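Local coordinates for protein putative archaeal ammonia monooxygenase subunit B (Candidatus Nitrosocaldus yellowstonii, PDB 4O65) that forms the copper-binding cupredoxin domain of a subunit of a putative membrane-bound ammonia monooxygenase, at residues A[41-46]-A[151-156]; A[22-27]-A[89-94]; A[33-38]-A[47-52]. All coordinates share one frame; numbering follows the deposited sequence.

Contact 1: A[41-46]-A[151-156]; sequences ETLKQV and EPTEKP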
loop_
_atom_site.group_PDB
_atom_site.type_symbol
_atom_site.label_atom_id
_atom_site.label_comp_id
_atom_site.label_asym_id
_atom_site.label_seq_id
_atom_site.Cartn_x
_atom_site.Cartn_y
_atom_site.Cartn_z
ATOM N N GLU A 41 15.268 -6.301 -14.279
ATOM C CA GLU A 41 14.514 -6.206 -15.532
ATOM C C GLU A 41 13.222 -7.004 -15.509
ATOM O O GLU A 41 12.189 -6.566 -16.035
ATOM C CB GLU A 41 15.368 -6.748 -16.690
ATOM C CG GLU A 41 15.457 -5.826 -17.882
ATOM C CD GLU A 41 16.641 -6.221 -18.763
ATOM O OE1 GLU A 41 16.806 -7.427 -19.039
ATOM O OE2 GLU A 41 17.395 -5.334 -19.166
ATOM N N THR A 42 13.275 -8.169 -14.880
ATOM C CA THR A 42 12.088 -9.004 -14.804
ATOM C C THR A 42 11.076 -8.421 -13.782
ATOM O O THR A 42 9.864 -8.527 -13.957
ATOM C CB THR A 42 12.513 -10.404 -14.419
ATOM O OG1 THR A 42 13.588 -10.807 -15.344
ATOM C CG2 THR A 42 11.365 -11.321 -14.555
ATOM N N LEU A 43 11.587 -7.825 -12.733
ATOM C CA LEU A 43 10.691 -7.135 -11.762
ATOM C C LEU A 43 9.930 -5.991 -12.479
ATOM O O LEU A 43 8.749 -5.705 -12.151
ATOM C CB LEU A 43 11.536 -6.672 -10.564
ATOM C CG LEU A 43 12.153 -7.740 -9.661
ATOM C CD1 LEU A 43 13.076 -7.098 -8.600
ATOM C CD2 LEU A 43 11.143 -8.688 -8.979
ATOM N N LYS A 44 10.566 -5.314 -13.429
ATOM C CA LYS A 44 9.827 -4.346 -14.278
ATOM C C LYS A 44 8.739 -4.943 -15.172
ATOM O O LYS A 44 7.717 -4.316 -15.397
ATOM C CB LYS A 44 10.805 -3.504 -15.126
ATOM C CG LYS A 44 11.728 -2.673 -14.246
ATOM C CD LYS A 44 12.678 -1.863 -15.100
ATOM C CE LYS A 44 13.190 -0.657 -14.308
ATOM N NZ LYS A 44 14.415 -0.068 -14.948
ATOM N N GLN A 45 8.911 -6.185 -15.617
ATOM C CA GLN A 45 7.867 -6.864 -16.356
ATOM C C GLN A 45 6.681 -7.160 -15.403
ATOM O O GLN A 45 5.529 -7.143 -15.846
ATOM C CB GLN A 45 8.349 -8.179 -16.925
ATOM C CG GLN A 45 9.475 -7.986 -17.944
ATOM C CD GLN A 45 9.930 -9.319 -18.489
ATOM O OE1 GLN A 45 10.864 -9.913 -17.980
ATOM N NE2 GLN A 45 9.211 -9.822 -19.475
ATOM N N VAL A 46 6.992 -7.483 -14.161
ATOM C CA VAL A 46 5.892 -7.734 -13.181
ATOM C C VAL A 46 5.176 -6.375 -12.967
ATOM O O VAL A 46 3.900 -6.265 -12.976
ATOM C CB VAL A 46 6.438 -8.256 -11.837
ATOM C CG1 VAL A 46 5.307 -8.282 -10.787
ATOM C CG2 VAL A 46 7.031 -9.661 -12.019
ATOM N N GLU A 151 11.143 -15.446 -1.696
ATOM C CA GLU A 151 12.490 -14.873 -1.610
ATOM C C GLU A 151 12.427 -13.361 -1.483
ATOM O O GLU A 151 11.490 -12.686 -1.999
ATOM C CB GLU A 151 13.369 -15.332 -2.772
ATOM C CG GLU A 151 12.959 -14.748 -4.085
ATOM C CD GLU A 151 13.721 -15.373 -5.255
ATOM O OE1 GLU A 151 14.412 -16.403 -5.083
ATOM O OE2 GLU A 151 13.614 -14.818 -6.353
ATOM N N PRO A 152 13.409 -12.788 -0.777
ATOM C CA PRO A 152 13.479 -11.333 -0.648
ATOM C C PRO A 152 13.600 -10.674 -2.011
ATOM O O PRO A 152 14.296 -11.193 -2.880
ATOM C CB PRO A 152 14.785 -11.113 0.170
ATOM C CG PRO A 152 14.903 -12.372 0.937
ATOM C CD PRO A 152 14.463 -13.481 0.005
ATOM N N THR A 153 12.961 -9.536 -2.212
ATOM C CA THR A 153 13.049 -8.809 -3.474
ATOM C C THR A 153 14.261 -7.856 -3.359
ATOM O O THR A 153 14.350 -7.019 -2.427
ATOM C CB THR A 153 11.770 -8.013 -3.770
ATOM O OG1 THR A 153 10.668 -8.917 -3.669
ATOM C CG2 THR A 153 11.786 -7.372 -5.173
ATOM N N GLU A 154 15.139 -7.946 -4.336
ATOM C CA GLU A 154 16.332 -7.090 -4.374
ATOM C C GLU A 154 15.989 -5.646 -4.728
ATOM O O GLU A 154 14.939 -5.325 -5.350
ATOM C CB GLU A 154 17.323 -7.661 -5.405
ATOM C CG GLU A 154 16.829 -7.410 -6.840
ATOM C CD GLU A 154 17.601 -8.152 -7.932
ATOM O OE1 GLU A 154 18.039 -7.495 -8.896
ATOM O OE2 GLU A 154 17.771 -9.389 -7.852
ATOM N N LYS A 155 16.808 -4.724 -4.250
ATOM C CA LYS A 155 16.634 -3.318 -4.630
ATOM C C LYS A 155 17.909 -2.902 -5.375
ATOM O O LYS A 155 18.941 -3.501 -5.141
ATOM C CB LYS A 155 16.493 -2.433 -3.380
ATOM C CG LYS A 155 15.195 -2.702 -2.593
ATOM C CD LYS A 155 15.104 -1.885 -1.301
ATOM C CE LYS A 155 13.701 -1.951 -0.694
ATOM N NZ LYS A 155 13.238 -3.346 -0.490
ATOM N N PRO A 156 17.837 -1.892 -6.238
ATOM C CA PRO A 156 19.047 -1.475 -6.926
ATOM C C PRO A 156 20.014 -0.868 -5.917
ATOM O O PRO A 156 19.589 -0.321 -4.891
ATOM C CB PRO A 156 18.580 -0.405 -7.911
ATOM C CG PRO A 156 17.105 -0.436 -7.893
ATOM C CD PRO A 156 16.652 -1.117 -6.642
#
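The hydroxyl of T153, whose methyl meets L43, is gripped twice: OG1 is hydrogen-bonded to the carbonyl oxygen of L120 and to the backbone N of A28 in the first turn of helix 27-35. That leaves the other branch of the threonine for the contact itself. A chi1 of -53° sets OG1 beside the backbone N and CG2 opposite that N, on the L43 side. CG2 lies 3.7 Å from L43 CD1 and 4.1 Å from L43 CD2, so the threonine methyl sits against both ends of the leucine fork, and the two side chains slide past one another in opposite directions. L43 points from its helix toward the 151-156 segment, where the backbones stay well separated: its CA is 8.8 Å from the CA of T153. The same CD1 also reaches the next residue, 4.1 Å from the backbone O of E154 and 4.2 Å from E154 CG. E154 itself is exposed, and only the aliphatic root of its side chain brushes the leucine. Here helix 40-47 meets the loop that leaves strand 137-149, at one end of the cupredoxin sandwich and away from the copper. E151 adds further ties, its O to T26 OG1 and its OE2 to S38 OG. No hydrogen bond joins 41-46 to 151-156. The chemistry therefore divides: directional bonds to the start of helix 27-35 and to L120 fix how T153 is turned, while the helix of L43 is met through van der Waals contacts alone, which set closeness but not direction.

Contact 2: A[22-27]-A[89-94]; sequences TRLITK and NRWEFI
L24 meets W91 at the rim of its indole and not over a face: CD1 lies near the ring plane, 3.7 Å from W91 CH2 and 3.9 Å from W91 CZ3, and the two side chains cross at about a right angle. The leucine points toward its partner. The tryptophan leaves its strand heading the other way, and it is the length of the indole that carries the six-membered ring back to the leucine. The second pair, K27 and E92, also meets crosswise, but through charge. K27 NZ forms a salt bridge with E92 OE1 at 2.6 Å; OE1 accepts through its syn lone pair, on the side of the other oxygen, while E92 OE2 stays 3.8 Å from that nitrogen. A bend at chi3 (-63°) turns the end of the lysine chain toward the carboxylate, and CE comes within 3.2 Å of E92 OE1. L24 and W91 bridge the beta sandwich of the cupredoxin fold: strand 23-25 is an outermost strand of the mixed sheet, strand 91-97 an outermost strand of the antiparallel one, and L60 of strand 59-68 packs on both side chains. K27 and E92 instead join the start of helix 27-35 to strand 91-97, T26 capping that helix through its OG1 to the N of E29. The lysine is buried and has a second salt-bridge partner in D47 OD1, so two carboxylates share its nitrogen and would be expected to favour its charged form. W91 also makes an edge-to-face pair with Y125, and its side chain is about 11 Å from the copper ion held by H126 and H128.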
loop_
_atom_site.group_PDB
_atom_site.type_symbol
_atom_site.label_atom_id
_atom_site.label_comp_id
_atom_site.label_asym_id
_atom_site.label_seq_id
_atom_site.Cartn_x
_atom_site.Cartn_y
_atom_site.Cartn_z
ATOM N N THR A 22 -4.894 -12.490 2.853
ATOM C CA THR A 22 -4.085 -12.541 4.061
ATOM C C THR A 22 -2.821 -13.375 3.845
ATOM O O THR A 22 -2.025 -13.498 4.763
ATOM C CB THR A 22 -4.848 -13.184 5.228
ATOM O OG1 THR A 22 -5.267 -14.495 4.820
ATOM C CG2 THR A 22 -6.036 -12.288 5.649
ATOM N N ARG A 23 -2.634 -13.928 2.647
ATOM C CA ARG A 23 -1.408 -14.684 2.365
ATOM C C ARG A 23 -0.945 -14.270 0.984
ATOM O O ARG A 23 -1.748 -14.321 0.043
ATOM C CB ARG A 23 -1.672 -16.231 2.398
ATOM C CG ARG A 23 -2.166 -16.737 3.759
ATOM C CD ARG A 23 -1.913 -18.234 3.964
ATOM N NE ARG A 23 -0.468 -18.529 3.833
ATOM C CZ ARG A 23 0.400 -18.683 4.848
ATOM N NH1 ARG A 23 0.007 -18.607 6.127
ATOM N NH2 ARG A 23 1.686 -18.919 4.578
ATOM N N LEU A 24 0.323 -13.887 0.863
ATOM C CA LEU A 24 0.850 -13.434 -0.424
ATOM C C LEU A 24 2.228 -14.018 -0.586
ATOM O O LEU A 24 2.765 -14.569 0.363
ATOM C CB LEU A 24 0.987 -11.921 -0.377
ATOM C CG LEU A 24 -0.328 -11.126 -0.210
ATOM C CD1 LEU A 24 0.080 -9.642 -0.132
ATOM C CD2 LEU A 24 -1.174 -11.360 -1.427
ATOM N N ILE A 25 2.819 -13.833 -1.763
ATOM C CA ILE A 25 4.258 -14.107 -1.943
ATOM C C ILE A 25 4.952 -12.801 -2.319
ATOM O O ILE A 25 4.282 -11.790 -2.642
ATOM C CB ILE A 25 4.543 -15.229 -2.982
ATOM C CG1 ILE A 25 4.123 -14.748 -4.368
ATOM C CG2 ILE A 25 3.784 -16.508 -2.589
ATOM C CD1 ILE A 25 4.338 -15.785 -5.502
ATOM N N THR A 26 6.280 -12.778 -2.286
ATOM C CA THR A 26 6.979 -11.509 -2.635
ATOM C C THR A 26 6.958 -11.242 -4.123
ATOM O O THR A 26 6.724 -12.173 -4.927
ATOM C CB THR A 26 8.443 -11.538 -2.178
ATOM O OG1 THR A 26 9.076 -12.649 -2.810
ATOM C CG2 THR A 26 8.559 -11.746 -0.638
ATOM N N LYS A 27 7.243 -10.007 -4.524
ATOM C CA LYS A 27 7.343 -9.675 -5.952
ATOM C C LYS A 27 8.431 -10.540 -6.605
ATOM O O LYS A 27 8.225 -11.114 -7.694
ATOM C CB LYS A 27 7.709 -8.188 -6.143
ATOM C CG LYS A 27 7.545 -7.751 -7.593
ATOM C CD LYS A 27 8.202 -6.405 -7.957
ATOM C CE LYS A 27 7.681 -5.174 -7.243
ATOM N NZ LYS A 27 8.347 -3.967 -7.885
ATOM N N ASN A 89 9.809 0.132 1.469
ATOM C CA ASN A 89 10.725 -0.749 2.224
ATOM C C ASN A 89 10.426 -2.270 2.147
ATOM O O ASN A 89 11.142 -3.057 1.492
ATOM C CB ASN A 89 10.724 -0.337 3.694
ATOM C CG ASN A 89 11.862 -0.986 4.463
ATOM O OD1 ASN A 89 12.736 -1.619 3.861
ATOM N ND2 ASN A 89 11.856 -0.849 5.784
ATOM N N ARG A 90 9.387 -2.696 2.846
ATOM C CA ARG A 90 8.957 -4.089 2.759
ATOM C C ARG A 90 7.761 -4.234 1.830
ATOM O O ARG A 90 7.447 -5.365 1.439
ATOM C CB ARG A 90 8.692 -4.686 4.134
ATOM C CG ARG A 90 10.105 -4.984 4.702
ATOM C CD ARG A 90 10.273 -5.067 6.191
ATOM N NE ARG A 90 9.868 -6.367 6.693
ATOM C CZ ARG A 90 10.613 -7.470 6.702
ATOM N NH1 ARG A 90 11.853 -7.459 6.218
ATOM N NH2 ARG A 90 10.094 -8.593 7.207
ATOM N N TRP A 91 7.113 -3.091 1.535
ATOM C CA TRP A 91 5.926 -2.992 0.630
ATOM C C TRP A 91 6.156 -1.860 -0.316
ATOM O O TRP A 91 6.914 -0.936 0.016
ATOM C CB TRP A 91 4.666 -2.674 1.445
ATOM C CG TRP A 91 4.260 -3.828 2.331
ATOM C CD1 TRP A 91 4.794 -4.168 3.567
ATOM C CD2 TRP A 91 3.305 -4.868 2.022
ATOM N NE1 TRP A 91 4.227 -5.312 4.065
ATOM C CE2 TRP A 91 3.297 -5.785 3.187
ATOM C CE3 TRP A 91 2.462 -5.128 0.947
ATOM C CZ2 TRP A 91 2.482 -6.903 3.248
ATOM C CZ3 TRP A 91 1.620 -6.245 1.028
ATOM C CH2 TRP A 91 1.625 -7.117 2.149
ATOM N N GLU A 92 5.538 -1.897 -1.491
ATOM C CA GLU A 92 5.678 -0.845 -2.484
ATOM C C GLU A 92 4.285 -0.446 -2.963
ATOM O O GLU A 92 3.489 -1.336 -3.288
ATOM C CB GLU A 92 6.446 -1.470 -3.655
ATOM C CG GLU A 92 6.728 -0.555 -4.809
ATOM C CD GLU A 92 7.724 -1.236 -5.701
ATOM O OE1 GLU A 92 7.304 -2.032 -6.557
ATOM O OE2 GLU A 92 8.928 -1.054 -5.436
ATOM N N PHE A 93 3.990 0.855 -3.101
ATOM C CA PHE A 93 2.744 1.251 -3.755
ATOM C C PHE A 93 2.738 0.940 -5.247
ATOM O O PHE A 93 3.752 1.082 -5.958
ATOM C CB PHE A 93 2.301 2.710 -3.476
ATOM C CG PHE A 93 1.462 2.835 -2.225
ATOM C CD1 PHE A 93 0.081 2.604 -2.272
ATOM C CD2 PHE A 93 2.065 3.073 -0.980
ATOM C CE1 PHE A 93 -0.699 2.683 -1.128
ATOM C CE2 PHE A 93 1.287 3.150 0.174
ATOM C CZ PHE A 93 -0.092 2.947 0.100
ATOM N N ILE A 94 1.591 0.459 -5.694
ATOM C CA ILE A 94 1.319 0.295 -7.096
ATOM C C ILE A 94 0.391 1.446 -7.506
ATOM O O ILE A 94 0.604 2.062 -8.561
ATOM C CB ILE A 94 0.657 -1.062 -7.418
ATOM C CG1 ILE A 94 1.659 -2.197 -7.167
ATOM C CG2 ILE A 94 0.067 -1.060 -8.859
ATOM C CD1 ILE A 94 1.006 -3.575 -7.090
#

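Contact 3: A[33-38]-A[47-52]; sequences RTFGNS and DAMGCD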
loop_
_atom_site.group_PDB
_atom_site.type_symbol
_atom_site.label_atom_id
_atom_site.label_comp_id
_atom_site.label_asym_id
_atom_site.label_seq_id
_atom_site.Cartn_x
_atom_site.Cartn_y
_atom_site.Cartn_z
ATOM N N ARG A 33 8.661 -17.450 -10.252
ATOM C CA ARG A 33 7.691 -18.530 -10.587
ATOM C C ARG A 33 7.188 -18.312 -12.017
ATOM O O ARG A 33 6.969 -19.257 -12.787
ATOM C CB ARG A 33 6.484 -18.518 -9.599
ATOM C CG ARG A 33 6.931 -19.053 -8.223
ATOM C CD ARG A 33 5.802 -19.175 -7.196
ATOM N NE ARG A 33 6.353 -19.528 -5.882
ATOM C CZ ARG A 33 5.643 -19.809 -4.778
ATOM N NH1 ARG A 33 4.325 -19.824 -4.800
ATOM N NH2 ARG A 33 6.277 -20.088 -3.634
ATOM N N THR A 34 7.083 -17.044 -12.398
ATOM C CA THR A 34 6.371 -16.675 -13.659
ATOM C C THR A 34 7.308 -16.577 -14.851
ATOM O O THR A 34 6.985 -17.056 -15.956
ATOM C CB THR A 34 5.685 -15.309 -13.450
ATOM O OG1 THR A 34 4.756 -15.455 -12.362
ATOM C CG2 THR A 34 4.862 -14.883 -14.736
ATOM N N PHE A 35 8.469 -15.964 -14.591
ATOM C CA PHE A 35 9.515 -15.666 -15.608
ATOM C C PHE A 35 10.788 -16.460 -15.466
ATOM O O PHE A 35 11.548 -16.531 -16.406
ATOM C CB PHE A 35 9.841 -14.161 -15.634
ATOM C CG PHE A 35 8.656 -13.308 -16.016
ATOM C CD1 PHE A 35 8.233 -13.241 -17.329
ATOM C CD2 PHE A 35 7.982 -12.569 -15.056
ATOM C CE1 PHE A 35 7.151 -12.500 -17.726
ATOM C CE2 PHE A 35 6.864 -11.814 -15.415
ATOM C CZ PHE A 35 6.433 -11.751 -16.745
ATOM N N GLY A 36 10.989 -17.094 -14.320
ATOM C CA GLY A 36 12.167 -17.912 -14.117
ATOM C C GLY A 36 13.314 -17.214 -13.398
ATOM O O GLY A 36 14.354 -17.814 -13.152
ATOM N N ASN A 37 13.155 -15.927 -13.063
ATOM C CA ASN A 37 14.268 -15.188 -12.402
ATOM C C ASN A 37 13.675 -13.936 -11.801
ATOM O O ASN A 37 12.573 -13.518 -12.187
ATOM C CB ASN A 37 15.449 -14.782 -13.361
ATOM C CG ASN A 37 15.084 -13.706 -14.375
ATOM O OD1 ASN A 37 15.038 -12.460 -14.083
ATOM N ND2 ASN A 37 14.831 -14.139 -15.597
ATOM N N SER A 38 14.391 -13.343 -10.853
ATOM C CA SER A 38 13.899 -12.083 -10.225
ATOM C C SER A 38 14.863 -10.870 -10.438
ATOM O O SER A 38 15.035 -10.031 -9.542
ATOM C CB SER A 38 13.688 -12.345 -8.728
ATOM O OG SER A 38 14.903 -12.830 -8.162
ATOM N N ASP A 47 5.971 -5.328 -12.777
ATOM C CA ASP A 47 5.359 -3.978 -12.559
ATOM C C ASP A 47 4.417 -3.583 -13.679
ATOM O O ASP A 47 3.362 -2.920 -13.424
ATOM C CB ASP A 47 6.418 -2.849 -12.449
ATOM C CG ASP A 47 7.289 -2.960 -11.243
ATOM O OD1 ASP A 47 6.939 -3.616 -10.256
ATOM O OD2 ASP A 47 8.385 -2.364 -11.296
ATOM N N ALA A 48 4.752 -3.970 -14.902
ATOM C CA ALA A 48 3.937 -3.693 -16.070
ATOM C C ALA A 48 2.526 -4.306 -15.996
ATOM O O ALA A 48 1.585 -3.824 -16.652
ATOM C CB ALA A 48 4.683 -4.120 -17.359
ATOM N N MET A 49 2.347 -5.345 -15.173
ATOM C CA MET A 49 1.020 -5.933 -14.992
ATOM C C MET A 49 0.084 -5.000 -14.210
ATOM O O MET A 49 -1.153 -5.194 -14.233
ATOM C CB MET A 49 1.132 -7.288 -14.289
ATOM C CG MET A 49 1.975 -8.249 -15.135
ATOM S SD MET A 49 2.143 -9.766 -14.197
ATOM C CE MET A 49 3.230 -10.784 -15.233
ATOM N N GLY A 50 0.655 -4.062 -13.456
ATOM C CA GLY A 50 -0.186 -3.152 -12.597
ATOM C C GLY A 50 -0.967 -3.849 -11.511
ATOM O O GLY A 50 -0.526 -4.886 -11.000
ATOM N N CYS A 51 -2.103 -3.250 -11.108
ATOM C CA CYS A 51 -2.854 -3.751 -9.950
ATOM C C CYS A 51 -3.748 -4.896 -10.342
ATOM O O CYS A 51 -4.942 -4.695 -10.637
ATOM C CB CYS A 51 -3.728 -2.654 -9.337
ATOM S SG CYS A 51 -4.454 -3.249 -7.775
ATOM N N ASP A 52 -3.179 -6.096 -10.404
ATOM C CA ASP A 52 -3.895 -7.248 -10.937
ATOM C C ASP A 52 -3.628 -8.434 -10.027
ATOM O O ASP A 52 -2.826 -9.312 -10.385
ATOM C CB ASP A 52 -3.331 -7.542 -12.359
ATOM C CG ASP A 52 -4.136 -8.588 -13.139
ATOM O OD1 ASP A 52 -5.085 -9.145 -12.616
ATOM O OD2 ASP A 52 -3.757 -8.868 -14.306
#
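The closest packing between M49 and F35 is made by a single methyl group. M49 CE lies 3.7 Å from F35 CZ and 3.8 Å from F35 CE2, at the far end of the phenylalanine ring, and the two side chains arrive from opposite directions. The sulfur does not take part at that range: M49 SD is 5.3 Å from F35 CE2. The methionine gets there by stretching out straight, chi2 176° and chi3 -177°, so that methionine and phenylalanine together span the gap between backbones whose nearest CA atoms, those of T34 and M49, are 12.1 Å apart. Around this point the contact thins quickly. T34 is exposed, and its CG2 is 4.4 Å from M49 CE, a looser touch; the same methyl lies 3.7 Å above one face of the F35 ring, offset toward the rim. The threonine hydroxyl turns to the backbone instead, hydrogen-bonded to F30 O within its own helix. No polar bond crosses between the segments, and the contact is a small apolar patch at the surface. Both segments change course nearby at glycines with positive phi. G36 ends the helix of F35 at phi 96°, while G50 closes a type I turn from D47, its N bonded to D47 O at 2.9 Å. In the fold, F35 also packs on T42, Q45 and V46 of helix 40-47, and M49 on F30 of helix 27-35, so the methionine tucks in where the helix pair meets the loop that C51, disulfide-linked to C116 of strand 110-119, ties to the sheet.

How the contacts relate
Contact 1 ties helix 40-47 to the tail of the chain, contact 2 joins the two sheets of the cupredoxin sandwich and the start of helix 27-35, and contact 3 ties that helix to the loop after helix 40-47. Along the sequence the segments run 22-27, 33-38, 41-46, 47-52, 89-94 and 151-156, so contact 1 interleaves with both others, while contact 3 falls wholly between the halves of contact 2. Contacts 1 and 3, on the consecutive helices 40-47 and 27-35, lie 9 Å apart, centre to centre; contact 2 sits 12 Å from each. A K27-D47 salt bridge joins contacts 2 and 3, a probable hydrogen bond from K155 NZ to N89 O contacts 1 and 2. Contact 2 is nearest the chain's centre.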